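Local atomic coordinates of substrate binding periplasmic protein (Ralstonia solanacearum, PDB entry 3LOP), a protein that binds leucine and probably captures it or related amino acids in the periplasm as a substrate-binding protein. Residues L147-E150 / D151-K155. Residues are numbered along the deposited sequence; the frame is centred on the assembly and turned at random.
Sequences LYQE and DALGK. With LEU (leucine), chain B.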
# COMPACT_ATOMS: atom_id res chain seq x y z
N LEU A 147 17.22 0.45 5.93
CA LEU A 147 16.89 1.87 5.97
C LEU A 147 15.48 1.85 6.56
O LEU A 147 14.62 1.15 6.03
CB LEU A 147 16.83 2.47 4.57
CG LEU A 147 16.22 3.88 4.54
CD1 LEU A 147 17.20 4.87 5.16
CD2 LEU A 147 15.90 4.29 3.11
N TYR A 148 15.25 2.58 7.64
CA TYR A 148 13.91 2.58 8.23
C TYR A 148 13.40 3.95 8.61
O TYR A 148 14.15 4.83 9.03
CB TYR A 148 13.87 1.67 9.47
CG TYR A 148 14.69 2.16 10.64
CD1 TYR A 148 16.07 1.96 10.69
CD2 TYR A 148 14.09 2.81 11.72
CE1 TYR A 148 16.83 2.39 11.78
CE2 TYR A 148 14.83 3.24 12.81
CZ TYR A 148 16.20 3.03 12.84
OH TYR A 148 16.94 3.45 13.92
N GLN A 149 12.09 4.14 8.47
CA GLN A 149 11.46 5.40 8.82
C GLN A 149 11.39 5.48 10.34
O GLN A 149 11.09 4.49 11.01
CB GLN A 149 10.06 5.47 8.20
CG GLN A 149 9.33 6.79 8.43
CD GLN A 149 8.16 6.96 7.49
OE1 GLN A 149 8.33 7.34 6.34
NE2 GLN A 149 6.96 6.67 7.98
N GLU A 150 11.67 6.66 10.89
CA GLU A 150 11.67 6.84 12.33
C GLU A 150 10.28 6.98 12.94
O GLU A 150 9.91 8.02 13.47
CB GLU A 150 12.53 8.06 12.69
CG GLU A 150 12.87 8.15 14.16
CD GLU A 150 14.04 9.09 14.42
OE1 GLU A 150 13.97 10.26 13.98
OE2 GLU A 150 15.02 8.65 15.06
N ASP A 151 9.51 5.89 12.83
CA ASP A 151 8.15 5.83 13.37
C ASP A 151 7.65 4.39 13.27
O ASP A 151 8.44 3.46 13.07
CB ASP A 151 7.22 6.80 12.62
CG ASP A 151 6.72 6.26 11.30
OD1 ASP A 151 7.36 5.35 10.73
OD2 ASP A 151 5.69 6.76 10.82
N ALA A 152 6.34 4.19 13.39
CA ALA A 152 5.76 2.85 13.34
C ALA A 152 6.15 2.02 12.11
O ALA A 152 6.35 0.81 12.22
CB ALA A 152 4.24 2.94 13.44
N LEU A 153 6.26 2.66 10.94
CA LEU A 153 6.64 1.93 9.74
C LEU A 153 8.02 1.32 9.89
O LEU A 153 8.22 0.14 9.58
CB LEU A 153 6.62 2.85 8.51
CG LEU A 153 7.26 2.24 7.25
CD1 LEU A 153 6.51 0.97 6.85
CD2 LEU A 153 7.24 3.26 6.11
N GLY A 154 8.98 2.12 10.35
CA GLY A 154 10.34 1.63 10.53
C GLY A 154 10.42 0.53 11.56
O GLY A 154 11.19 -0.42 11.41
N LYS A 155 9.63 0.66 12.62
CA LYS A 155 9.60 -0.35 13.68
C LYS A 155 9.13 -1.68 13.11
O LYS A 155 9.67 -2.74 13.44
CB LYS A 155 8.66 0.10 14.80
CG LYS A 155 8.47 -0.92 15.91
CD LYS A 155 7.46 -0.42 16.93
CE LYS A 155 6.11 -0.16 16.28
NZ LYS A 155 5.13 0.44 17.23
N LEU B . 1.13 3.49 3.94
CA LEU B . 2.49 4.03 3.67
C LEU B . 2.76 4.03 2.17
O LEU B . 3.64 4.80 1.75
CB LEU B . 3.52 3.17 4.37
CG LEU B . 3.03 2.99 5.80
CD1 LEU B . 3.30 1.63 6.27
CD2 LEU B . 3.66 3.99 6.68
OXT LEU B . 2.08 3.26 1.46
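Gln149 and Asp151 meet through their polar ends just where strand 144-149 gives way to helix 152-166. The amide NE2 of Gln149 donates to Asp151 OD1 at 3.1 Å in a fairly straight bond (158°); a second, weak one runs from the same nitrogen to Asp151 OD2. OD1 lies almost in the amide plane, yet the amide comes to it from above the carboxylate, the two flat groups being turned 64° apart. From the opposite face of the carboxylate, Leu153 N reaches the same OD1 at 2.9 Å, the capping bond that makes Asp151 the N-cap. One oxygen thus ties the Gln149 side chain to the first turn of the helix, where a carboxylate would probably also be favoured by the helix dipole.

The backbone brings these groups together through an inverse gamma turn centred on Glu150, closed by Asp151 N bonding to Gln149 O at 2.8 Å. Gln149 O also receives a CA-H...O contact from Gly154 CA, 3.0 Å away. Beside it, Tyr148 CB lies 3.7 Å from Gly154 CA, which sits at the edge of the tyrosine ring.

A second shell fixes both polar ends: Gln149 OE1 is hydrogen-bonded to Tyr178 OH, and Asp151 OD2 forms a salt bridge with Arg180. Leu153, its CG anti to the backbone N (chi1 169°), carries its branches past the Gln149 amide to the bound leucine, where CD1 lies 3.3 Å from the ligand's CD1.

This is a strand-to-helix turn with an aspartate N-cap, joining the first strand to the helix of the beta-alpha-beta unit made of strand 144-149, helix 152-166 and strand 174-178; here it contributes Leu153 to the leucine pocket of a periplasmic binding protein.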